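Local coordinates for protein Crov588 (Cafeteriavirus, PDB 6NYR) that is of unknown function but folds into a nearly closed ring of leucine-rich repeats of the FNIP type, at residues A[539-550]-A[561-572]. Numbering follows the deposited sequence.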
ATOM      1  N   LEU A 539      -3.781   5.515 -31.485  1.00 46.36           N
ATOM      2  CA  LEU A 539      -3.505   4.488 -30.493  1.00 45.28           C
ATOM      3  C   LEU A 539      -2.015   4.389 -30.210  1.00 43.54           C
ATOM      4  O   LEU A 539      -1.205   4.214 -31.126  1.00 42.85           O
ATOM      5  CB  LEU A 539      -4.040   3.141 -30.976  1.00 48.95           C
ATOM      6  CG  LEU A 539      -4.157   2.035 -29.931  1.00 47.22           C
ATOM      7  CD1 LEU A 539      -5.348   2.270 -29.020  1.00 47.30           C
ATOM      8  CD2 LEU A 539      -4.257   0.681 -30.621  1.00 50.50           C
ATOM      9  N   THR A 540      -1.662   4.499 -28.930  1.00 41.08           N
ATOM     10  CA  THR A 540      -0.284   4.387 -28.477  1.00 41.52           C
ATOM     11  C   THR A 540       0.007   3.103 -27.714  1.00 43.13           C
ATOM     12  O   THR A 540       1.155   2.654 -27.705  1.00 45.14           O
ATOM     13  CB  THR A 540       0.071   5.575 -27.569  1.00 45.75           C
ATOM     14  OG1 THR A 540      -0.744   5.529 -26.387  1.00 46.10           O
ATOM     15  CG2 THR A 540      -0.144   6.895 -28.291  1.00 45.07           C
ATOM     16  N   HIS A 541      -0.998   2.501 -27.080  1.00 40.17           N
ATOM     17  CA  HIS A 541      -0.801   1.341 -26.221  1.00 41.49           C
ATOM     18  C   HIS A 541      -1.739   0.233 -26.675  1.00 42.16           C
ATOM     19  O   HIS A 541      -2.958   0.434 -26.739  1.00 43.63           O
ATOM     20  CB  HIS A 541      -1.046   1.702 -24.754  1.00 42.45           C
ATOM     21  CG  HIS A 541       0.016   2.575 -24.168  1.00 45.07           C
ATOM     22  ND1 HIS A 541       0.188   3.891 -24.541  1.00 44.74           N
ATOM     23  CD2 HIS A 541       0.968   2.320 -23.239  1.00 44.11           C
ATOM     24  CE1 HIS A 541       1.201   4.408 -23.870  1.00 47.41           C
ATOM     25  NE2 HIS A 541       1.690   3.476 -23.070  1.00 46.67           N
ATOM     26  N   LEU A 542      -1.170  -0.926 -27.005  1.00 39.02           N
ATOM     27  CA  LEU A 542      -1.943  -2.077 -27.458  1.00 41.23           C
ATOM     28  C   LEU A 542      -1.465  -3.304 -26.695  1.00 39.26           C
ATOM     29  O   LEU A 542      -0.282  -3.654 -26.756  1.00 39.71           O
ATOM     30  CB  LEU A 542      -1.793  -2.284 -28.966  1.00 42.67           C
ATOM     31  CG  LEU A 542      -2.593  -3.444 -29.564  1.00 44.72           C
ATOM     32  CD1 LEU A 542      -4.084  -3.240 -29.328  1.00 45.35           C
ATOM     33  CD2 LEU A 542      -2.299  -3.608 -31.051  1.00 44.08           C
ATOM     34  N   THR A 543      -2.379  -3.950 -25.981  1.00 37.95           N
ATOM     35  CA  THR A 543      -2.069  -5.135 -25.192  1.00 42.21           C
ATOM     36  C   THR A 543      -2.975  -6.276 -25.632  1.00 40.61           C
ATOM     37  O   THR A 543      -4.204  -6.170 -25.539  1.00 41.96           O
ATOM     38  CB  THR A 543      -2.237  -4.859 -23.695  1.00 42.07           C
ATOM     39  OG1 THR A 543      -1.218  -3.952 -23.258  1.00 41.37           O
ATOM     40  CG2 THR A 543      -2.152  -6.153 -22.896  1.00 41.39           C
ATOM     41  N   PHE A 544      -2.369  -7.368 -26.092  1.00 41.46           N
ATOM     42  CA  PHE A 544      -3.126  -8.553 -26.467  1.00 44.94           C
ATOM     43  C   PHE A 544      -3.254  -9.495 -25.275  1.00 43.34           C
ATOM     44  O   PHE A 544      -2.363  -9.585 -24.427  1.00 44.12           O
ATOM     45  CB  PHE A 544      -2.466  -9.280 -27.642  1.00 43.25           C
ATOM     46  CG  PHE A 544      -2.665  -8.589 -28.954  1.00 41.13           C
ATOM     47  CD1 PHE A 544      -3.904  -8.607 -29.577  1.00 43.99           C
ATOM     48  CD2 PHE A 544      -1.621  -7.912 -29.564  1.00 42.13           C
ATOM     49  CE1 PHE A 544      -4.093  -7.963 -30.782  1.00 43.53           C
ATOM     50  CE2 PHE A 544      -1.814  -7.267 -30.771  1.00 43.89           C
ATOM     51  CZ  PHE A 544      -3.050  -7.296 -31.374  1.00 44.84           C
ATOM     52  N   GLY A 545      -4.377 -10.210 -25.232  1.00 41.94           N
ATOM     53  CA  GLY A 545      -4.674 -11.119 -24.149  1.00 42.13           C
ATOM     54  C   GLY A 545      -4.108 -12.509 -24.366  1.00 40.11           C
ATOM     55  O   GLY A 545      -3.324 -12.764 -25.281  1.00 36.90           O
ATOM     56  N   THR A 546      -4.557 -13.432 -23.515  1.00 42.76           N
ATOM     57  CA  THR A 546      -4.021 -14.788 -23.519  1.00 42.05           C
ATOM     58  C   THR A 546      -4.045 -15.404 -24.913  1.00 42.97           C
ATOM     59  O   THR A 546      -3.023 -15.892 -25.405  1.00 42.70           O
ATOM     60  CB  THR A 546      -4.817 -15.667 -22.545  1.00 43.10           C
ATOM     61  OG1 THR A 546      -4.652 -15.185 -21.206  1.00 45.69           O
ATOM     62  CG2 THR A 546      -4.364 -17.118 -22.627  1.00 39.50           C
ATOM     63  N   CYS A 547      -5.204 -15.377 -25.570  1.00 41.55           N
ATOM     64  CA  CYS A 547      -5.423 -16.252 -26.711  1.00 44.61           C
ATOM     65  C   CYS A 547      -5.073 -15.653 -28.067  1.00 42.07           C
ATOM     66  O   CYS A 547      -4.990 -16.406 -29.043  1.00 45.92           O
ATOM     67  CB  CYS A 547      -6.891 -16.701 -26.759  1.00 46.99           C
ATOM     68  SG  CYS A 547      -7.351 -17.892 -25.489  1.00 49.22           S
ATOM     69  N   PHE A 548      -4.879 -14.343 -28.178  1.00 42.01           N
ATOM     70  CA  PHE A 548      -4.698 -13.761 -29.501  1.00 42.54           C
ATOM     71  C   PHE A 548      -3.503 -14.394 -30.204  1.00 44.33           C
ATOM     72  O   PHE A 548      -2.360 -14.250 -29.753  1.00 44.26           O
ATOM     73  CB  PHE A 548      -4.503 -12.250 -29.438  1.00 42.70           C
ATOM     74  CG  PHE A 548      -4.207 -11.640 -30.784  1.00 45.24           C
ATOM     75  CD1 PHE A 548      -5.232 -11.385 -31.685  1.00 45.58           C
ATOM     76  CD2 PHE A 548      -2.906 -11.349 -31.159  1.00 46.93           C
ATOM     77  CE1 PHE A 548      -4.963 -10.839 -32.926  1.00 46.50           C
ATOM     78  CE2 PHE A 548      -2.633 -10.801 -32.402  1.00 47.90           C
ATOM     79  CZ  PHE A 548      -3.663 -10.548 -33.284  1.00 47.08           C
ATOM     80  N   ASN A 549      -3.760 -15.086 -31.315  1.00 47.44           N
ATOM     81  CA  ASN A 549      -2.695 -15.688 -32.106  1.00 51.44           C
ATOM     82  C   ASN A 549      -3.041 -15.637 -33.597  1.00 53.20           C
ATOM     83  O   ASN A 549      -3.109 -16.648 -34.290  1.00 54.45           O
ATOM     84  CB  ASN A 549      -2.435 -17.131 -31.670  1.00 50.36           C
ATOM     85  CG  ASN A 549      -1.168 -17.708 -32.280  1.00 50.02           C
ATOM     86  OD1 ASN A 549      -0.252 -16.972 -32.646  1.00 46.71           O
ATOM     87  ND2 ASN A 549      -1.117 -19.031 -32.399  1.00 54.31           N
ATOM     88  N   GLN A 550      -3.272 -14.432 -34.106  1.00 54.55           N
ATOM     89  CA  GLN A 550      -3.517 -14.217 -35.523  1.00 56.51           C
ATOM     90  C   GLN A 550      -2.318 -13.513 -36.146  1.00 53.48           C
ATOM     91  O   GLN A 550      -1.608 -12.754 -35.478  1.00 51.19           O
ATOM     92  CB  GLN A 550      -4.782 -13.386 -35.757  1.00 55.59           C
ATOM     93  CG  GLN A 550      -6.038 -14.050 -35.256  1.00 55.76           C
ATOM     94  CD  GLN A 550      -6.242 -15.430 -35.844  1.00 55.67           C
ATOM     95  OE1 GLN A 550      -6.274 -15.603 -37.062  1.00 58.34           O
ATOM     96  NE2 GLN A 550      -6.359 -16.426 -34.974  1.00 54.69           N
ATOM     97  N   LEU A 561       1.556   3.984 -32.749  1.00 43.63           N
ATOM     98  CA  LEU A 561       1.733   3.033 -31.662  1.00 40.53           C
ATOM     99  C   LEU A 561       3.146   3.098 -31.099  1.00 43.39           C
ATOM    100  O   LEU A 561       4.130   3.081 -31.844  1.00 43.48           O
ATOM    101  CB  LEU A 561       1.433   1.620 -32.153  1.00 39.46           C
ATOM    102  CG  LEU A 561       1.056   0.594 -31.087  1.00 39.55           C
ATOM    103  CD1 LEU A 561      -0.360   0.823 -30.587  1.00 40.18           C
ATOM    104  CD2 LEU A 561       1.224  -0.817 -31.630  1.00 42.23           C
ATOM    105  N   THR A 562       3.241   3.179 -29.774  1.00 41.92           N
ATOM    106  CA  THR A 562       4.521   3.195 -29.086  1.00 39.98           C
ATOM    107  C   THR A 562       4.753   1.966 -28.215  1.00 43.10           C
ATOM    108  O   THR A 562       5.900   1.532 -28.071  1.00 42.86           O
ATOM    109  CB  THR A 562       4.627   4.443 -28.197  1.00 41.64           C
ATOM    110  OG1 THR A 562       3.505   4.491 -27.305  1.00 44.10           O
ATOM    111  CG2 THR A 562       4.643   5.709 -29.041  1.00 40.58           C
ATOM    112  N   HIS A 563       3.695   1.389 -27.646  1.00 39.28           N
ATOM    113  CA  HIS A 563       3.809   0.297 -26.684  1.00 39.44           C
ATOM    114  C   HIS A 563       2.965  -0.878 -27.155  1.00 39.17           C
ATOM    115  O   HIS A 563       1.738  -0.767 -27.250  1.00 41.19           O
ATOM    116  CB  HIS A 563       3.360   0.750 -25.291  1.00 40.69           C
ATOM    117  CG  HIS A 563       4.202   1.844 -24.715  1.00 46.39           C
ATOM    118  ND1 HIS A 563       4.361   3.066 -25.332  1.00 44.30           N
ATOM    119  CD2 HIS A 563       4.948   1.892 -23.586  1.00 45.23           C
ATOM    120  CE1 HIS A 563       5.167   3.822 -24.605  1.00 46.58           C
ATOM    121  NE2 HIS A 563       5.534   3.132 -23.539  1.00 46.71           N
ATOM    122  N   LEU A 564       3.620  -2.002 -27.441  1.00 35.54           N
ATOM    123  CA  LEU A 564       2.942  -3.201 -27.917  1.00 38.23           C
ATOM    124  C   LEU A 564       3.310  -4.389 -27.043  1.00 36.61           C
ATOM    125  O   LEU A 564       4.493  -4.691 -26.864  1.00 36.72           O
ATOM    126  CB  LEU A 564       3.302  -3.491 -29.377  1.00 38.17           C
ATOM    127  CG  LEU A 564       2.731  -4.780 -29.964  1.00 40.53           C
ATOM    128  CD1 LEU A 564       1.217  -4.824 -29.843  1.00 40.26           C
ATOM    129  CD2 LEU A 564       3.160  -4.926 -31.424  1.00 41.61           C
ATOM    130  N   GLU A 565       2.293  -5.062 -26.513  1.00 40.37           N
ATOM    131  CA  GLU A 565       2.483  -6.251 -25.684  1.00 43.53           C
ATOM    132  C   GLU A 565       1.654  -7.390 -26.263  1.00 42.82           C
ATOM    133  O   GLU A 565       0.419  -7.311 -26.293  1.00 40.92           O
ATOM    134  CB  GLU A 565       2.094  -5.990 -24.226  1.00 43.67           C
ATOM    135  CG  GLU A 565       2.226  -7.216 -23.330  1.00 46.06           C
ATOM    136  CD  GLU A 565       1.880  -6.933 -21.876  1.00 49.57           C
ATOM    137  OE1 GLU A 565       1.678  -5.748 -21.533  1.00 54.43           O
ATOM    138  OE2 GLU A 565       1.783  -7.898 -21.085  1.00 53.43           O
ATOM    139  N   PHE A 566       2.335  -8.429 -26.742  1.00 41.02           N
ATOM    140  CA  PHE A 566       1.681  -9.668 -27.138  1.00 41.92           C
ATOM    141  C   PHE A 566       1.467 -10.568 -25.925  1.00 42.74           C
ATOM    142  O   PHE A 566       2.214 -10.514 -24.944  1.00 43.49           O
ATOM    143  CB  PHE A 566       2.509 -10.413 -28.186  1.00 42.99           C
ATOM    144  CG  PHE A 566       2.524  -9.750 -29.527  1.00 41.61           C
ATOM    145  CD1 PHE A 566       1.378  -9.708 -30.303  1.00 44.52           C
ATOM    146  CD2 PHE A 566       3.683  -9.175 -30.018  1.00 45.27           C
ATOM    147  CE1 PHE A 566       1.385  -9.096 -31.535  1.00 46.13           C
ATOM    148  CE2 PHE A 566       3.694  -8.562 -31.257  1.00 45.23           C
ATOM    149  CZ  PHE A 566       2.544  -8.524 -32.013  1.00 46.16           C
ATOM    150  N   GLY A 567       0.446 -11.414 -26.009  1.00 46.24           N
ATOM    151  CA  GLY A 567       0.097 -12.293 -24.918  1.00 46.50           C
ATOM    152  C   GLY A 567       0.741 -13.660 -24.992  1.00 44.89           C
ATOM    153  O   GLY A 567       1.482 -13.983 -25.923  1.00 42.59           O
ATOM    154  N   PRO A 568       0.445 -14.502 -23.996  1.00 43.79           N
ATOM    155  CA  PRO A 568       1.059 -15.837 -23.930  1.00 45.38           C
ATOM    156  C   PRO A 568       1.100 -16.618 -25.236  1.00 44.56           C
ATOM    157  O   PRO A 568       2.152 -17.158 -25.592  1.00 43.55           O
ATOM    158  CB  PRO A 568       0.187 -16.559 -22.889  1.00 42.40           C
ATOM    159  CG  PRO A 568      -0.236 -15.462 -21.945  1.00 43.81           C
ATOM    160  CD  PRO A 568      -0.324 -14.178 -22.776  1.00 43.26           C
ATOM    161  N   LYS A 569      -0.023 -16.701 -25.945  1.00 41.90           N
ATOM    162  CA  LYS A 569      -0.157 -17.635 -27.056  1.00 47.16           C
ATOM    163  C   LYS A 569       0.218 -17.059 -28.420  1.00 47.52           C
ATOM    164  O   LYS A 569       0.190 -17.801 -29.409  1.00 50.63           O
ATOM    165  CB  LYS A 569      -1.594 -18.179 -27.115  1.00 52.31           C
ATOM    166  CG  LYS A 569      -1.889 -19.270 -26.098  1.00 56.60           C
ATOM    167  CD  LYS A 569      -3.140 -20.065 -26.457  1.00 61.85           C
ATOM    168  CE  LYS A 569      -3.315 -21.253 -25.514  1.00 67.50           C
ATOM    169  NZ  LYS A 569      -4.700 -21.401 -24.985  1.00 71.15           N
ATOM    170  N   PHE A 570       0.555 -15.777 -28.519  1.00 44.69           N
ATOM    171  CA  PHE A 570       0.897 -15.216 -29.820  1.00 46.06           C
ATOM    172  C   PHE A 570       2.200 -15.836 -30.324  1.00 48.89           C
ATOM    173  O   PHE A 570       3.229 -15.778 -29.639  1.00 47.86           O
ATOM    174  CB  PHE A 570       1.028 -13.695 -29.757  1.00 45.82           C
ATOM    175  CG  PHE A 570       1.512 -13.091 -31.048  1.00 44.23           C
ATOM    176  CD1 PHE A 570       0.632 -12.845 -32.091  1.00 44.19           C
ATOM    177  CD2 PHE A 570       2.852 -12.796 -31.228  1.00 45.72           C
ATOM    178  CE1 PHE A 570       1.080 -12.305 -33.284  1.00 42.28           C
ATOM    179  CE2 PHE A 570       3.304 -12.253 -32.420  1.00 44.84           C
ATOM    180  CZ  PHE A 570       2.414 -12.008 -33.449  1.00 39.87           C
ATOM    181  N   ASN A 571       2.163 -16.432 -31.513  1.00 51.39           N
ATOM    182  CA  ASN A 571       3.344 -17.070 -32.084  1.00 51.61           C
ATOM    183  C   ASN A 571       3.263 -17.061 -33.611  1.00 53.21           C
ATOM    184  O   ASN A 571       3.247 -18.095 -34.275  1.00 52.37           O
ATOM    185  CB  ASN A 571       3.479 -18.489 -31.538  1.00 52.27           C
ATOM    186  CG  ASN A 571       4.796 -19.135 -31.906  1.00 52.31           C
ATOM    187  OD1 ASN A 571       5.803 -18.451 -32.101  1.00 48.95           O
ATOM    188  ND2 ASN A 571       4.800 -20.460 -32.012  1.00 54.07           N
ATOM    189  N   GLN A 572       3.225 -15.865 -34.192  1.00 54.81           N
ATOM    190  CA  GLN A 572       3.146 -15.701 -35.634  1.00 54.33           C
ATOM    191  C   GLN A 572       4.365 -14.963 -36.167  1.00 52.23           C
ATOM    192  O   GLN A 572       4.966 -14.137 -35.474  1.00 48.54           O
ATOM    193  CB  GLN A 572       1.881 -14.932 -36.048  1.00 54.51           C
ATOM    194  CG  GLN A 572       0.580 -15.622 -35.691  1.00 55.19           C
ATOM    195  CD  GLN A 572       0.409 -16.946 -36.411  1.00 57.45           C
ATOM    196  OE1 GLN A 572       0.743 -17.076 -37.591  1.00 60.42           O
ATOM    197  NE2 GLN A 572      -0.117 -17.937 -35.700  1.00 53.34           N
TER
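Asn549 and Asn571, one repeat apart, illustrate how a solenoid stacks similar coils through an asparagine ladder. Asn549 OD1 accepts the backbone N of Asn571 at 2.7 Å and, more loosely, the side-chain NE2 of Gln572 at 3.2 Å; the two donors approach from opposite faces of the carboxamide plane. With CG anti to the backbone N (chi1 -169°), the amide reaches over to the next coil. The ladder runs on in both directions: Asn527 OD1 binds the N of Asn549 and NE2 of Gln550, and Asn571 OD1 repeats this with Asn593 and Gln594.

Backbone bonds of a parallel sheet join strands 541-543 and 563-565, from His563 N to Thr540 O (2.8 Å) at one end to Phe544 N on Glu565 O at the other. Thr540 O also accepts the N of Thr562, so two amides share one carbonyl. Past the strands, Lys569 N bonds to Thr546 O (3.2 Å).

On the face bearing Thr543 and Glu565, the His541 and His563 imidazoles form an offset stack, centroids 4.1 Å apart and planes at 16°, with His541 NE2 over the centre of the His563 ring. Each ND1 is hydrogen-bonded to the preceding threonine OG1, which would restrain ring rotation, and His519 stacks on His541 to lengthen the column.

Apolar side chains fill the interior. Leu561 CD1 touches Leu542 CB and Leu539 CD2, while Leu564 CD1 meets Leu542 CD2 and Phe544 CE2. The Phe544 and Phe566 rings are nearly parallel but slid apart, touching through CD2 and CD1 at 3.6 Å; the Phe548 and Phe570 side chains lie side by side, CE2 of the first 3.9 Å from CD1 of the second.

Because each coil offers its neighbour the same kinds of partner, from carboxamide oxygen to histidine ring and apolar layer, these ladders are consistent with coils kept in step round the ring.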